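PDB 3K2D: ABC-type metal ion transport system, periplasmic component from Vibrio vulnificus, which binds methionine, probably serves as the periplasmic component of an ABC transporter, and is a lipoprotein that activates Toll-like receptor 2. Local coordinates for residues Gly11-Ala16 against Thr176-Ser181; Leu171-Thr176 against Gly190-Asp195. The protein carries 4 engineered substitutions. All coordinates share one frame; numbering follows the deposited sequence.

How the contacts relate
Running from the N terminus, the chain first lays down strand 8-13, whose end and following turn supply residues 11-16 of contact 1. It then builds most of both lobes before strand 171-174 leads directly into helix 176-179, the partner in contact 1, closing a loop of some 160 residues. Contact 2 closes a much shorter loop, in which residues 190-195 return past strand 171-174. The two cross along the chain and share T176, and their centres lie about 15 Å apart. Contact 1 ties one five-stranded sheet to the helix beside the methionine; contact 2 packs the edge of the other sheet.

Contact 1 (Gly11-Ala16 against Thr176-Ser181); sequences GVMAGA and TTYASS
M13, at the end of strand 8-13, meets T177 and Y178 with different parts of its side chain. Its CB lies 3.9 Å from T177 CG2. Bent at both chi2 and chi3, the thioether folds back to bring CE within 4.0 Å of Y178 OH, a hydroxyl already hydrogen-bonded to the backbone oxygen of T42, so that M13 CE merely packs against it. T177 CG2 stands anti to its own backbone N (the OG1 torsion is -58°), and this methyl also rests over one face of the Y178 ring, offset toward the rim. The other branch, T177 OG1, bonds E17, Y44 and the amino nitrogen of the bound methionine, so a single threonine divides its methyl and hydroxyl between packing and ligand binding. Next along the segment, A14 takes part through its carbonyl oxygen: water 1 donates to A14 O at 3.0 Å and to T177 O at 3.3 Å, joining the two carbonyls. G15, with a positive phi of 95°, turns the chain and occupies the N-cap position of helix 16-32. A16 opens that helix. Its CB points toward the other segment and sits 3.4 Å from S180 OG, while water 2 accepts from A16 N at 2.8 Å and bonds S180 OG at 3.0 Å. No direct hydrogen bond crosses the contact; methyl packing and two water bridges join its sides. On the far segment, S181 N donates to Y178 O within the turn. This is an interlobe contact of a periplasmic-binding-protein fold, next to the methionine pocket. The end of strand 8-13, between strands 36-41 and 58-63 of its sheet, and the start of helix 16-32 face helix 176-179, which follows strand 171-174 of the other sheet.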
ATOM      1  N   GLY A  11     -11.889  -3.559   7.024  1.00 17.97           N
ATOM      2  CA  GLY A  11     -11.279  -4.193   5.868  1.00 16.16           C
ATOM      3  C   GLY A  11      -9.778  -3.950   5.828  1.00 15.65           C
ATOM      4  O   GLY A  11      -9.320  -2.817   5.982  1.00 14.43           O
ATOM      5  N   VAL A  12      -9.013  -5.018   5.630  1.00 14.26           N
ATOM      6  CA  VAL A  12      -7.564  -4.910   5.580  1.00 12.77           C
ATOM      7  C   VAL A  12      -6.999  -5.848   4.517  1.00 13.55           C
ATOM      8  O   VAL A  12      -7.726  -6.640   3.918  1.00 15.55           O
ATOM      9  CB  VAL A  12      -6.941  -5.253   6.957  1.00 13.72           C
ATOM     10  CG1 VAL A  12      -7.548  -4.362   8.045  1.00 11.02           C
ATOM     11  CG2 VAL A  12      -7.165  -6.723   7.284  1.00 11.20           C
ATOM     12  N   MET A  13      -5.703  -5.760   4.270  1.00 12.77           N
ATOM     13  CA  MET A  13      -5.107  -6.631   3.277  1.00 12.82           C
ATOM     14  C   MET A  13      -4.555  -7.883   3.948  1.00 14.95           C
ATOM     15  O   MET A  13      -3.977  -7.828   5.038  1.00 15.35           O
ATOM     16  CB  MET A  13      -3.999  -5.895   2.506  1.00 10.95           C
ATOM     17  CG  MET A  13      -4.462  -4.621   1.753  1.00  8.59           C
ATOM     18  SD  MET A  13      -5.879  -4.798   0.721  1.00  1.00           S
ATOM     19  CE  MET A  13      -5.282  -5.625  -0.399  1.00  5.02           C
ATOM     20  N   ALA A  14      -4.764  -9.021   3.296  1.00 15.70           N
ATOM     21  CA  ALA A  14      -4.289 -10.310   3.788  1.00 15.10           C
ATOM     22  C   ALA A  14      -2.766 -10.300   4.041  1.00 15.18           C
ATOM     23  O   ALA A  14      -2.029  -9.555   3.402  1.00 13.26           O
ATOM     24  CB  ALA A  14      -4.640 -11.386   2.772  1.00 14.09           C
ATOM     25  N   GLY A  15      -2.299 -11.116   4.983  1.00 15.18           N
ATOM     26  CA  GLY A  15      -0.871 -11.174   5.254  1.00 15.63           C
ATOM     27  C   GLY A  15      -0.307 -10.316   6.383  1.00 15.91           C
ATOM     28  O   GLY A  15      -0.925 -10.144   7.432  1.00 16.55           O
ATOM     29  N   ALA A  16       0.891  -9.785   6.156  1.00 14.17           N
ATOM     30  CA  ALA A  16       1.582  -8.957   7.127  1.00 13.63           C
ATOM     31  C   ALA A  16       0.702  -7.858   7.693  1.00 14.35           C
ATOM     32  O   ALA A  16       0.684  -7.620   8.903  1.00 16.20           O
ATOM     33  CB  ALA A  16       2.825  -8.345   6.489  1.00 12.92           C
ATOM     34  N   THR A 176       5.056  -3.140  -0.318  1.00 14.95           N
ATOM     35  CA  THR A 176       5.465  -3.997   0.797  1.00 15.72           C
ATOM     36  C   THR A 176       4.332  -4.953   1.180  1.00 15.51           C
ATOM     37  O   THR A 176       4.554  -6.022   1.738  1.00 15.59           O
ATOM     38  CB  THR A 176       5.884  -3.148   2.027  1.00 16.78           C
ATOM     39  OG1 THR A 176       7.034  -2.356   1.697  1.00 13.82           O
ATOM     40  CG2 THR A 176       6.217  -4.040   3.204  1.00 16.37           C
ATOM     41  N   THR A 177       3.112  -4.551   0.863  1.00 16.48           N
ATOM     42  CA  THR A 177       1.923  -5.344   1.135  1.00 15.89           C
ATOM     43  C   THR A 177       2.074  -6.746   0.582  1.00 16.61           C
ATOM     44  O   THR A 177       1.585  -7.709   1.170  1.00 18.30           O
ATOM     45  CB  THR A 177       0.686  -4.745   0.450  1.00 15.12           C
ATOM     46  OG1 THR A 177       0.487  -3.405   0.904  1.00 13.66           O
ATOM     47  CG2 THR A 177      -0.545  -5.590   0.746  1.00 14.48           C
ATOM     48  N   TYR A 178       2.735  -6.848  -0.565  1.00 16.31           N
ATOM     49  CA  TYR A 178       2.916  -8.129  -1.227  1.00 15.80           C
ATOM     50  C   TYR A 178       4.343  -8.638  -1.127  1.00 17.35           C
ATOM     51  O   TYR A 178       4.572  -9.842  -1.035  1.00 18.80           O
ATOM     52  CB  TYR A 178       2.508  -7.999  -2.695  1.00 13.49           C
ATOM     53  CG  TYR A 178       1.049  -7.643  -2.902  1.00 13.24           C
ATOM     54  CD1 TYR A 178       0.055  -8.612  -2.795  1.00 10.71           C
ATOM     55  CD2 TYR A 178       0.665  -6.330  -3.189  1.00 13.19           C
ATOM     56  CE1 TYR A 178      -1.281  -8.293  -2.966  1.00 10.97           C
ATOM     57  CE2 TYR A 178      -0.668  -5.993  -3.367  1.00 12.52           C
ATOM     58  CZ  TYR A 178      -1.644  -6.983  -3.257  1.00 14.79           C
ATOM     59  OH  TYR A 178      -2.977  -6.670  -3.470  1.00 12.78           O
ATOM     60  N   ALA A 179       5.307  -7.727  -1.145  1.00 18.95           N
ATOM     61  CA  ALA A 179       6.704  -8.116  -1.051  1.00 21.18           C
ATOM     62  C   ALA A 179       6.909  -8.912   0.236  1.00 23.86           C
ATOM     63  O   ALA A 179       7.727  -9.838   0.291  1.00 26.12           O
ATOM     64  CB  ALA A 179       7.585  -6.886  -1.051  1.00 21.19           C
ATOM     65  N   SER A 180       6.149  -8.562   1.269  1.00 23.83           N
ATOM     66  CA  SER A 180       6.267  -9.251   2.544  1.00 23.72           C
ATOM     67  C   SER A 180       5.757 -10.681   2.465  1.00 23.70           C
ATOM     68  O   SER A 180       6.239 -11.554   3.189  1.00 24.13           O
ATOM     69  CB  SER A 180       5.500  -8.501   3.631  1.00 24.06           C
ATOM     70  OG  SER A 180       4.110  -8.517   3.375  1.00 25.81           O
ATOM     71  N   SER A 181       4.790 -10.927   1.587  1.00 22.31           N
ATOM     72  CA  SER A 181       4.232 -12.266   1.456  1.00 22.01           C
ATOM     73  C   SER A 181       5.259 -13.253   0.892  1.00 22.60           C
ATOM     74  O   SER A 181       5.037 -14.461   0.923  1.00 21.35           O
ATOM     75  CB  SER A 181       2.976 -12.251   0.579  1.00 21.37           C
ATOM     76  OG  SER A 181       3.299 -12.032  -0.788  1.00 24.49           O
TER
HETATM   77  O   HOH W   1      -0.019  -7.481   4.010  1.00 12.90           O
HETATM   78  O   HOH W   2       1.814 -10.382   3.588  1.00 20.57           O

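Contact 2 (Leu171-Thr176 against Gly190-Asp195); sequences LSIINT and GVFVED
L171 and I173 converge on F192 on the side of the second five-stranded sheet of this periplasmic-binding-protein fold that packs against helix 114-126. Strand 90-92 lies between strand 171-174 and the weakly bonded edge strand 192-193, so the two segments meet through side chains, without a hydrogen bond between them. The tight part is apolar and largely buried. L171 CG runs anti to the backbone N (chi1 -179°), directing the forked end at the other segment: CD2 approaches F192 CZ at 3.9 Å, while CD1 meets V191 tip to tip, 4.0 Å from CG1 and equally near CG2. Partly exposed V191 forms the rim of the cluster here. F192 CG is set between its own backbone N and carbonyl carbon (chi1 53°), which sends the ring across toward strand 171-174, where I173, extended along chi2, crosses the phenylalanine side chain at about a right angle. Outside the pair, L123 of helix 114-126 touches both I173 and F192, and V99 and Q127 add to the packing round the ring. Beyond F192 the contact loosens and the segments diverge: partly exposed E194 turns to a salt bridge with R119, a residue of the methionine pocket, and D195 is exposed to solvent. At the matching end of the first segment, N175 belongs to the same pocket and touches the ligand. The cluster itself stays back from the ligand: the I173 side chain is about 8 Å from the methionine. At the ring's edge, near its plane, I173 CD1 stops 4.1 Å from F192 CE1.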
ATOM      1  N   LEU A 171      13.995  -6.558 -12.631  1.00 22.47           N
ATOM      2  CA  LEU A 171      13.736  -5.919 -11.351  1.00 22.16           C
ATOM      3  C   LEU A 171      12.283  -5.452 -11.246  1.00 20.06           C
ATOM      4  O   LEU A 171      11.689  -5.019 -12.229  1.00 20.24           O
ATOM      5  CB  LEU A 171      14.716  -4.746 -11.195  1.00 23.39           C
ATOM      6  CG  LEU A 171      14.721  -3.878  -9.937  1.00 26.23           C
ATOM      7  CD1 LEU A 171      16.130  -3.362  -9.699  1.00 26.32           C
ATOM      8  CD2 LEU A 171      13.724  -2.725 -10.089  1.00 24.81           C
ATOM      9  N   SER A 172      11.717  -5.543 -10.048  1.00 19.13           N
ATOM     10  CA  SER A 172      10.331  -5.150  -9.827  1.00 17.75           C
ATOM     11  C   SER A 172      10.130  -4.290  -8.595  1.00 16.80           C
ATOM     12  O   SER A 172      10.665  -4.579  -7.530  1.00 15.80           O
ATOM     13  CB  SER A 172       9.444  -6.385  -9.668  1.00 18.73           C
ATOM     14  OG  SER A 172       9.573  -7.271 -10.760  1.00 22.90           O
ATOM     15  N   ILE A 173       9.347  -3.229  -8.753  1.00 17.09           N
ATOM     16  CA  ILE A 173       9.012  -2.351  -7.642  1.00 16.02           C
ATOM     17  C   ILE A 173       7.715  -2.947  -7.103  1.00 17.22           C
ATOM     18  O   ILE A 173       6.695  -2.964  -7.792  1.00 18.81           O
ATOM     19  CB  ILE A 173       8.822  -0.896  -8.127  1.00 15.06           C
ATOM     20  CG1 ILE A 173      10.197  -0.320  -8.505  1.00 13.57           C
ATOM     21  CG2 ILE A 173       8.155  -0.054  -7.041  1.00 11.91           C
ATOM     22  CD1 ILE A 173      10.158   1.076  -9.095  1.00 15.51           C
ATOM     23  N   ILE A 174       7.774  -3.462  -5.879  1.00 18.07           N
ATOM     24  CA  ILE A 174       6.636  -4.125  -5.259  1.00 17.63           C
ATOM     25  C   ILE A 174       6.176  -3.452  -3.977  1.00 18.64           C
ATOM     26  O   ILE A 174       7.005  -3.078  -3.151  1.00 20.62           O
ATOM     27  CB  ILE A 174       7.006  -5.584  -4.905  1.00 17.87           C
ATOM     28  CG1 ILE A 174       7.617  -6.277  -6.127  1.00 18.34           C
ATOM     29  CG2 ILE A 174       5.783  -6.330  -4.408  1.00 14.60           C
ATOM     30  CD1 ILE A 174       8.129  -7.691  -5.858  1.00 18.09           C
ATOM     31  N   ASN A 175       4.859  -3.301  -3.818  1.00 17.33           N
ATOM     32  CA  ASN A 175       4.284  -2.718  -2.607  1.00 15.50           C
ATOM     33  C   ASN A 175       4.698  -3.674  -1.481  1.00 15.65           C
ATOM     34  O   ASN A 175       4.691  -4.894  -1.673  1.00 15.98           O
ATOM     35  CB  ASN A 175       2.745  -2.688  -2.693  1.00 13.99           C
ATOM     36  CG  ASN A 175       2.224  -1.785  -3.803  1.00 14.00           C
ATOM     37  OD1 ASN A 175       2.163  -0.563  -3.654  1.00 16.21           O
ATOM     38  ND2 ASN A 175       1.849  -2.383  -4.923  1.00 10.71           N
ATOM     39  N   THR A 176       5.056  -3.140  -0.318  1.00 14.95           N
ATOM     40  CA  THR A 176       5.465  -3.997   0.797  1.00 15.72           C
ATOM     41  C   THR A 176       4.332  -4.953   1.180  1.00 15.51           C
ATOM     42  O   THR A 176       4.554  -6.022   1.738  1.00 15.59           O
ATOM     43  CB  THR A 176       5.884  -3.148   2.027  1.00 16.78           C
ATOM     44  OG1 THR A 176       7.034  -2.356   1.697  1.00 13.82           O
ATOM     45  CG2 THR A 176       6.217  -4.040   3.204  1.00 16.37           C
ATOM     46  N   GLY A 190      15.827  -4.734  -0.618  1.00 18.35           N
ATOM     47  CA  GLY A 190      15.668  -3.690  -1.612  1.00 17.38           C
ATOM     48  C   GLY A 190      16.915  -3.273  -2.366  1.00 18.67           C
ATOM     49  O   GLY A 190      17.972  -3.079  -1.771  1.00 18.74           O
ATOM     50  N   VAL A 191      16.792  -3.133  -3.687  1.00 19.44           N
ATOM     51  CA  VAL A 191      17.910  -2.697  -4.526  1.00 18.27           C
ATOM     52  C   VAL A 191      18.011  -1.193  -4.340  1.00 17.94           C
ATOM     53  O   VAL A 191      19.071  -0.594  -4.487  1.00 19.74           O
ATOM     54  CB  VAL A 191      17.659  -3.023  -5.999  1.00 17.23           C
ATOM     55  CG1 VAL A 191      18.768  -2.449  -6.859  1.00 18.53           C
ATOM     56  CG2 VAL A 191      17.589  -4.519  -6.173  1.00 16.88           C
ATOM     57  N   PHE A 192      16.876  -0.592  -4.025  1.00 16.70           N
ATOM     58  CA  PHE A 192      16.800   0.827  -3.742  1.00 16.44           C
ATOM     59  C   PHE A 192      15.474   1.021  -3.034  1.00 17.95           C
ATOM     60  O   PHE A 192      14.551   0.222  -3.195  1.00 19.09           O
ATOM     61  CB  PHE A 192      16.911   1.688  -5.011  1.00 13.89           C
ATOM     62  CG  PHE A 192      15.951   1.321  -6.106  1.00 13.72           C
ATOM     63  CD1 PHE A 192      14.600   1.612  -6.001  1.00 13.53           C
ATOM     64  CD2 PHE A 192      16.410   0.710  -7.271  1.00 13.84           C
ATOM     65  CE1 PHE A 192      13.719   1.301  -7.042  1.00 11.48           C
ATOM     66  CE2 PHE A 192      15.533   0.400  -8.310  1.00 10.81           C
ATOM     67  CZ  PHE A 192      14.192   0.697  -8.191  1.00 10.27           C
ATOM     68  N   VAL A 193      15.388   2.058  -2.220  1.00 18.64           N
ATOM     69  CA  VAL A 193      14.167   2.299  -1.480  1.00 17.87           C
ATOM     70  C   VAL A 193      13.718   3.744  -1.599  1.00 18.18           C
ATOM     71  O   VAL A 193      14.535   4.663  -1.735  1.00 18.38           O
ATOM     72  CB  VAL A 193      14.368   1.932   0.009  1.00 17.54           C
ATOM     73  CG1 VAL A 193      13.056   2.042   0.763  1.00 16.44           C
ATOM     74  CG2 VAL A 193      14.931   0.519   0.116  1.00 15.80           C
ATOM     75  N   GLU A 194      12.405   3.924  -1.559  1.00 17.78           N
ATOM     76  CA  GLU A 194      11.776   5.232  -1.644  1.00 18.32           C
ATOM     77  C   GLU A 194      12.084   5.953  -0.333  1.00 19.73           C
ATOM     78  O   GLU A 194      12.321   5.311   0.684  1.00 20.43           O
ATOM     79  CB  GLU A 194      10.265   5.029  -1.814  1.00 17.33           C
ATOM     80  CG  GLU A 194       9.448   6.288  -1.991  1.00 17.60           C
ATOM     81  CD  GLU A 194       7.959   6.003  -1.974  1.00 20.77           C
ATOM     82  OE1 GLU A 194       7.464   5.485  -0.947  1.00 21.96           O
ATOM     83  OE2 GLU A 194       7.278   6.293  -2.982  1.00 21.61           O
ATOM     84  N   ASP A 195      12.090   7.280  -0.346  1.00 22.66           N
ATOM     85  CA  ASP A 195      12.360   8.033   0.875  1.00 26.13           C
ATOM     86  C   ASP A 195      11.184   7.978   1.842  1.00 25.86           C
ATOM     87  O   ASP A 195      10.027   8.010   1.422  1.00 25.98           O
ATOM     88  CB  ASP A 195      12.673   9.493   0.543  1.00 30.69           C
ATOM     89  CG  ASP A 195      13.955   9.645  -0.257  1.00 36.14           C
ATOM     90  OD1 ASP A 195      14.275  10.792  -0.640  1.00 38.94           O
ATOM     91  OD2 ASP A 195      14.644   8.624  -0.501  1.00 38.15           O
TER